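Long-range contacts in tail fiber protein (Acinetobacter phage AM24, PDB 5W5P), which probably binds and breaks down the capsular polysaccharide of its Acinetobacter host, acting as a trimeric tailspike of the phage: residues N222-Y227 against R244-R249; G255-V260 against I274-G279; G295-G300 against F322-A327. All blocks are in the same frame, centred on the assembly; numbering follows the deposited sequence.

Contact 1 of 3, residues N222-Y227 against R244-R249; sequences NGDRLY and RATQPR
Asp224 and Arg249 form a buried salt bridge, OD1 to NH1 at 2.7 Å, between neighbouring loops of the parallel beta-helix that makes up the middle of the chain. Carboxylate and guanidinium stand almost perpendicular, their planes 87° apart. Backbone amides complete the hold on this carboxylate. Thr246 N reaches OD2 of Asp224 on the syn side at 2.9 Å, whereas Gln247 N meets OD1 of Asp224 at 3.0 Å from above the carboxylate plane, 36° out of it. Main-chain bonding is slight: Gly223 N donates to Arg244 O at 2.7 Å, next to the parallel pair Asn222 and Arg244, and Asn222 OD1 accepts from Asp224 N in an Asx turn. Gln247 CB packs against the carboxylate, 3.6 Å from Asp224 CG. Arg249, with CG between backbone N and carbonyl carbon (chi1 67°), runs extended to NE and is steadied by its own segment, NH1 donating to Gln247 O; NH2 also reaches Tyr256 O. Tyr227 and Arg249 approach tip to tip, ring and guanidinium nearly coplanar; Tyr227 OH, which also bonds Asp196, is gripped side-on by NE and NH2 of Arg249, each at 2.8 Å.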
# COMPACT_ATOMS: atom_id res chain seq x y z
N ASN A 222 13.31 15.36 17.77
CA ASN A 222 12.89 16.75 17.58
C ASN A 222 12.62 16.95 16.10
O ASN A 222 13.55 17.11 15.31
CB ASN A 222 13.96 17.72 18.08
CG ASN A 222 13.46 19.15 18.14
OD1 ASN A 222 12.61 19.56 17.35
ND2 ASN A 222 13.99 19.92 19.09
N GLY A 223 11.34 16.93 15.73
CA GLY A 223 10.97 17.06 14.33
C GLY A 223 11.14 18.45 13.75
O GLY A 223 11.02 18.61 12.53
N ASP A 224 11.42 19.46 14.59
CA ASP A 224 11.75 20.78 14.08
C ASP A 224 13.08 20.78 13.35
O ASP A 224 13.29 21.61 12.46
CB ASP A 224 11.81 21.80 15.22
CG ASP A 224 10.45 22.19 15.75
OD1 ASP A 224 9.57 22.58 14.95
OD2 ASP A 224 10.26 22.11 16.98
N ARG A 225 13.99 19.87 13.72
CA ARG A 225 15.38 19.92 13.27
C ARG A 225 15.86 18.65 12.59
O ARG A 225 16.96 18.66 12.03
CB ARG A 225 16.32 20.21 14.46
CG ARG A 225 15.88 21.36 15.33
CD ARG A 225 15.63 22.63 14.52
NE ARG A 225 15.30 23.77 15.36
CZ ARG A 225 15.06 24.99 14.91
NH1 ARG A 225 15.08 25.23 13.60
NH2 ARG A 225 14.76 25.98 15.75
N LEU A 226 15.07 17.57 12.61
CA LEU A 226 15.46 16.29 12.02
C LEU A 226 14.49 15.97 10.89
O LEU A 226 13.32 15.68 11.14
CB LEU A 226 15.47 15.19 13.08
CG LEU A 226 16.52 15.38 14.17
CD1 LEU A 226 16.61 14.18 15.11
CD2 LEU A 226 17.88 15.66 13.55
N TYR A 227 14.99 16.03 9.65
CA TYR A 227 14.22 15.69 8.46
C TYR A 227 14.76 14.40 7.85
O TYR A 227 15.87 13.96 8.16
CB TYR A 227 14.29 16.81 7.42
CG TYR A 227 13.82 18.17 7.88
CD1 TYR A 227 12.99 18.31 8.99
CD2 TYR A 227 14.19 19.33 7.20
CE1 TYR A 227 12.55 19.55 9.41
CE2 TYR A 227 13.75 20.58 7.61
CZ TYR A 227 12.94 20.68 8.72
OH TYR A 227 12.50 21.92 9.15
N ARG A 244 8.15 15.43 17.91
CA ARG A 244 7.48 16.66 18.29
C ARG A 244 8.15 17.80 17.54
O ARG A 244 9.36 17.78 17.30
CB ARG A 244 7.54 16.89 19.81
CG ARG A 244 6.96 18.22 20.26
CD ARG A 244 6.79 18.29 21.77
NE ARG A 244 5.80 17.34 22.24
CZ ARG A 244 5.64 16.98 23.52
NH1 ARG A 244 6.41 17.50 24.46
NH2 ARG A 244 4.71 16.09 23.84
N ALA A 245 7.35 18.79 17.15
CA ALA A 245 7.86 19.98 16.48
C ALA A 245 6.93 21.14 16.80
O ALA A 245 5.76 21.11 16.43
CB ALA A 245 7.97 19.76 14.97
N THR A 246 7.45 22.16 17.50
CA THR A 246 6.65 23.32 17.90
C THR A 246 7.29 24.65 17.52
O THR A 246 6.83 25.69 18.00
CB THR A 246 6.39 23.31 19.41
OG1 THR A 246 7.57 23.73 20.11
CG2 THR A 246 5.97 21.93 19.91
N GLN A 247 8.33 24.66 16.69
CA GLN A 247 9.05 25.90 16.42
C GLN A 247 8.67 26.46 15.05
O GLN A 247 9.00 25.83 14.03
CB GLN A 247 10.56 25.69 16.50
CG GLN A 247 11.09 25.52 17.92
CD GLN A 247 10.78 26.72 18.80
OE1 GLN A 247 10.80 27.87 18.35
NE2 GLN A 247 10.52 26.46 20.08
N PRO A 248 7.99 27.60 14.98
CA PRO A 248 7.70 28.20 13.67
C PRO A 248 8.98 28.58 12.94
O PRO A 248 9.92 29.11 13.53
CB PRO A 248 6.87 29.44 14.01
CG PRO A 248 6.41 29.23 15.43
CD PRO A 248 7.48 28.43 16.09
N ARG A 249 9.01 28.30 11.64
CA ARG A 249 10.17 28.61 10.82
C ARG A 249 9.76 28.58 9.36
O ARG A 249 8.75 27.99 8.99
CB ARG A 249 11.32 27.63 11.08
CG ARG A 249 11.03 26.22 10.63
CD ARG A 249 11.84 25.22 11.41
NE ARG A 249 11.56 23.86 10.98
CZ ARG A 249 10.61 23.09 11.51
NH1 ARG A 249 9.86 23.55 12.50
NH2 ARG A 249 10.43 21.86 11.05

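Contact 2 of 3, residues G255-V260 against I274-G279; sequences GYVQSV and IDSKRG
Val257 and Arg278 meet through their backbones where one coil of the parallel beta-helix is laid against the next: Val257 N donates to Arg278 O over 3.0 Å, with an N-H...O angle of 160°. The same carbonyl receives a CA-H...O contact from Tyr256, CA to O 3.2 Å, and Gly279 CA returns one to Val257 O at 3.4 Å. These contacts flank the parallel pairing of Val257 with Gly279.

The side chain of Arg278 can be traced outward from this point. Its CB lies 3.6 Å from Tyr256 CB and 3.7 Å from Gly255 O. CG, anti to the backbone N (chi1 -179°), remains beside Tyr256, 3.8 Å from its CB. The chain then bends at chi2 (112°), which places CD, and the polar end leads away from the 255-260 segment. There NE forms a salt bridge with Glu252, NH1 bonds Asn307 OD1 and NH2 bonds the carbonyl of Ala305.

Val257 divides its two branches. CG2 rests by the Arg278 carbonyl and Gly279 CA, while CG1 is 4.1 Å from Ile274 CG2, the two side chains crossing at a slant. Leu298 and Val282 touch both residues and extend this apolar packing. Ser259, where the chain turns a corner, packs on Leu315 of a second subunit.

The chemistry is therefore split: Val257 and Ile274 join by hydrocarbon alone, while the arginine contributes its carbonyl and first methylenes here and its guanidinium to Glu252, Ala305 and Asn307. With a single hydrogen bond between the segments, cohesion probably rests largely on close backbone packing and the shared apolar interior.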
# COMPACT_ATOMS: atom_id res chain seq x y z
N GLY A 255 5.21 24.95 14.30
CA GLY A 255 6.16 23.90 14.00
C GLY A 255 5.60 22.92 12.99
O GLY A 255 4.40 22.86 12.73
N TYR A 256 6.49 22.15 12.38
CA TYR A 256 6.06 21.14 11.43
C TYR A 256 7.09 20.02 11.35
O TYR A 256 8.25 20.19 11.73
CB TYR A 256 5.84 21.75 10.04
CG TYR A 256 7.05 22.38 9.40
CD1 TYR A 256 7.38 23.71 9.65
CD2 TYR A 256 7.86 21.65 8.54
CE1 TYR A 256 8.48 24.29 9.06
CE2 TYR A 256 8.98 22.22 7.95
CZ TYR A 256 9.28 23.54 8.21
OH TYR A 256 10.38 24.12 7.63
N VAL A 257 6.64 18.88 10.86
CA VAL A 257 7.50 17.73 10.59
C VAL A 257 7.62 17.59 9.08
O VAL A 257 6.72 17.97 8.32
CB VAL A 257 6.95 16.44 11.24
CG1 VAL A 257 6.79 16.62 12.75
CG2 VAL A 257 5.63 16.03 10.61
N GLN A 258 8.76 17.07 8.63
CA GLN A 258 9.02 16.96 7.20
C GLN A 258 9.73 15.65 6.91
O GLN A 258 10.82 15.41 7.43
CB GLN A 258 9.83 18.16 6.71
CG GLN A 258 10.41 17.99 5.33
CD GLN A 258 11.24 19.19 4.90
OE1 GLN A 258 12.13 19.06 4.07
NE2 GLN A 258 10.93 20.36 5.44
N SER A 259 9.11 14.82 6.08
CA SER A 259 9.68 13.55 5.63
C SER A 259 10.10 12.68 6.82
O SER A 259 11.28 12.43 7.06
CB SER A 259 10.85 13.79 4.68
OG SER A 259 10.43 14.35 3.45
N VAL A 260 9.09 12.22 7.55
CA VAL A 260 9.26 11.32 8.68
C VAL A 260 8.49 10.05 8.38
O VAL A 260 7.29 10.10 8.09
CB VAL A 260 8.79 11.96 10.00
CG1 VAL A 260 8.81 10.93 11.14
CG2 VAL A 260 9.66 13.16 10.36
N ILE A 274 3.10 11.41 16.75
CA ILE A 274 3.60 12.68 16.24
C ILE A 274 2.80 13.79 16.91
O ILE A 274 1.56 13.73 16.96
CB ILE A 274 3.50 12.77 14.71
CG1 ILE A 274 4.35 11.69 14.05
CG2 ILE A 274 3.91 14.16 14.23
CD1 ILE A 274 4.38 11.79 12.53
N ASP A 275 3.49 14.80 17.42
CA ASP A 275 2.87 15.91 18.13
C ASP A 275 3.32 17.21 17.47
O ASP A 275 4.41 17.71 17.76
CB ASP A 275 3.24 15.88 19.61
CG ASP A 275 2.54 16.95 20.41
OD1 ASP A 275 3.08 17.37 21.45
OD2 ASP A 275 1.43 17.37 20.00
N SER A 276 2.48 17.76 16.59
CA SER A 276 2.80 19.02 15.92
C SER A 276 1.51 19.62 15.37
O SER A 276 0.41 19.24 15.78
CB SER A 276 3.86 18.78 14.83
OG SER A 276 4.33 20.01 14.31
N LYS A 277 1.64 20.57 14.44
CA LYS A 277 0.50 21.22 13.82
C LYS A 277 0.54 21.18 12.30
O LYS A 277 -0.45 21.57 11.66
CB LYS A 277 0.40 22.69 14.27
CG LYS A 277 0.17 22.87 15.76
CD LYS A 277 -1.19 22.32 16.17
CE LYS A 277 -1.59 22.75 17.57
NZ LYS A 277 -3.01 22.40 17.83
N ARG A 278 1.63 20.72 11.70
CA ARG A 278 1.79 20.75 10.25
C ARG A 278 2.75 19.63 9.86
O ARG A 278 3.62 19.25 10.65
CB ARG A 278 2.31 22.13 9.80
CG ARG A 278 2.50 22.28 8.30
CD ARG A 278 1.49 23.26 7.72
NE ARG A 278 1.76 23.62 6.33
CZ ARG A 278 1.67 22.79 5.29
NH1 ARG A 278 1.93 23.25 4.07
NH2 ARG A 278 1.32 21.52 5.46
N GLY A 279 2.57 19.10 8.66
CA GLY A 279 3.36 17.97 8.22
C GLY A 279 3.58 17.98 6.73
O GLY A 279 2.74 18.48 5.97

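Contact 3 of 3, residues G295-G300 against F322-A327; sequences GVYLDG and FAKLGA
Lys324 lies across one face of the Tyr297 ring. Its CB is 3.9 Å from the ring centroid and only 8° off the normal, a CH-pi contact over the centre, and its CD comes 3.6 Å from Tyr297 CE2. The lysine chain then bends at chi3 and again at chi4 (-77°), the latter placing NZ 2.8 Å from Asp299 OD2, where the salt bridge uses the anti lone pair. On this side of the sheet the tyrosine hydroxyl finds its partner in Asp345.

Val296, Leu298, Ala323 and Leu325 occupy the other side, where Leu325 CD2 lies 4.0 Å from both Val296 CG1 and Leu298 CB. Ile309, on strand 306-310, touches Val296 and Leu325 from across the interior.

This layout follows from an in-register parallel pairing, with strand axes 4.7 Å apart at closest and 10° from parallel. Bonds run from Val296 N to Phe322 O, Leu298 N to Lys324 O and Gly326 N to Leu298 O, with a weaker one from Lys324 N to Val296 O. A water past the paired residues joins Gly300 O to Ala327 N. In-register parallel strands with aliphatic side chains stacked on one face are characteristic of successive coils of a parallel beta-helix.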
# COMPACT_ATOMS: atom_id res chain seq x y z
N GLY A 295 -2.33 9.13 18.47
CA GLY A 295 -1.47 8.83 17.33
C GLY A 295 -0.89 10.05 16.65
O GLY A 295 -0.14 10.81 17.27
N VAL A 296 -1.24 10.25 15.39
CA VAL A 296 -0.69 11.34 14.58
C VAL A 296 -1.55 12.58 14.79
O VAL A 296 -2.66 12.66 14.27
CB VAL A 296 -0.62 10.96 13.10
CG1 VAL A 296 0.13 12.03 12.32
CG2 VAL A 296 0.04 9.60 12.93
N TYR A 297 -1.03 13.55 15.53
CA TYR A 297 -1.70 14.82 15.74
C TYR A 297 -0.99 15.87 14.89
O TYR A 297 0.16 16.24 15.17
CB TYR A 297 -1.69 15.21 17.21
CG TYR A 297 -2.80 14.62 18.05
CD1 TYR A 297 -3.02 13.25 18.09
CD2 TYR A 297 -3.63 15.44 18.81
CE1 TYR A 297 -4.04 12.70 18.87
CE2 TYR A 297 -4.64 14.91 19.59
CZ TYR A 297 -4.84 13.54 19.61
OH TYR A 297 -5.85 13.01 20.40
N LEU A 298 -1.67 16.34 13.83
CA LEU A 298 -1.20 17.43 12.98
C LEU A 298 -2.42 18.29 12.64
O LEU A 298 -2.90 18.33 11.51
CB LEU A 298 -0.51 16.90 11.71
CG LEU A 298 0.72 16.00 11.87
CD1 LEU A 298 1.02 15.26 10.57
CD2 LEU A 298 1.93 16.81 12.32
N ASP A 299 -2.94 18.99 13.65
CA ASP A 299 -4.24 19.64 13.56
C ASP A 299 -4.15 21.17 13.53
O ASP A 299 -4.99 21.86 14.11
CB ASP A 299 -5.15 19.19 14.70
CG ASP A 299 -4.48 19.30 16.06
OD1 ASP A 299 -3.27 19.60 16.12
OD2 ASP A 299 -5.19 19.10 17.08
N GLY A 300 -3.14 21.71 12.85
CA GLY A 300 -3.07 23.14 12.64
C GLY A 300 -4.10 23.62 11.63
O GLY A 300 -4.77 22.85 10.95
N PHE A 322 -6.54 7.86 16.81
CA PHE A 322 -5.40 7.45 16.01
C PHE A 322 -4.80 8.61 15.22
O PHE A 322 -3.59 8.63 14.96
CB PHE A 322 -5.80 6.32 15.06
CG PHE A 322 -4.73 5.97 14.05
CD1 PHE A 322 -3.55 5.36 14.46
CD2 PHE A 322 -4.90 6.26 12.71
CE1 PHE A 322 -2.56 5.04 13.55
CE2 PHE A 322 -3.92 5.95 11.78
CZ PHE A 322 -2.74 5.34 12.20
N ALA A 323 -5.63 9.57 14.81
CA ALA A 323 -5.13 10.67 13.99
C ALA A 323 -6.09 11.84 14.09
O ALA A 323 -7.23 11.75 13.62
CB ALA A 323 -4.94 10.23 12.55
N LYS A 324 -5.64 12.93 14.69
CA LYS A 324 -6.41 14.16 14.74
C LYS A 324 -5.63 15.11 13.81
O LYS A 324 -4.63 15.72 14.20
CB LYS A 324 -6.55 14.70 16.16
CG LYS A 324 -7.05 16.15 16.27
CD LYS A 324 -7.20 16.70 17.71
CE LYS A 324 -8.39 17.64 17.80
NZ LYS A 324 -8.02 18.95 17.19
N LEU A 325 -6.08 15.19 12.57
CA LEU A 325 -5.40 15.94 11.53
C LEU A 325 -6.18 17.20 11.16
O LEU A 325 -7.40 17.27 11.32
CB LEU A 325 -5.20 15.08 10.28
CG LEU A 325 -4.53 13.72 10.54
CD1 LEU A 325 -4.44 12.90 9.24
CD2 LEU A 325 -3.15 13.91 11.16
N GLY A 326 -5.44 18.18 10.63
CA GLY A 326 -6.03 19.35 10.02
C GLY A 326 -6.44 19.07 8.59
O GLY A 326 -6.82 17.95 8.24
N ALA A 327 -6.39 20.11 7.76
CA ALA A 327 -6.60 19.93 6.33
C ALA A 327 -5.54 18.99 5.77
O ALA A 327 -4.34 19.20 5.98
CB ALA A 327 -6.56 21.28 5.61
O HOH W 1 -5.91 22.72 8.38

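From the N terminus, the three contacts close in series, none nested within or crossing another. Contact 1 closes the excursion between 227 and 244, contact 2 that between 260 and 274, and contact 3 that between 300 and 322. Contacts 1 and 2 touch, partly through a probable hydrogen bond from Ser276 OG to Ala245 O. Contacts 2 and 3 are joined by probable backbone bonds, Tyr297 N to Ile274 O and Gly300 N to Lys277 O. Contact 1 joins the ends of strands 219-222 and 241-244, and contact 3 pairs 294-298 with 321-328 in the same parallel sheet. Contact 2 packs the end of 272-276 against 257-258 and pairs 257-258 with 279-285 on another face of the helix.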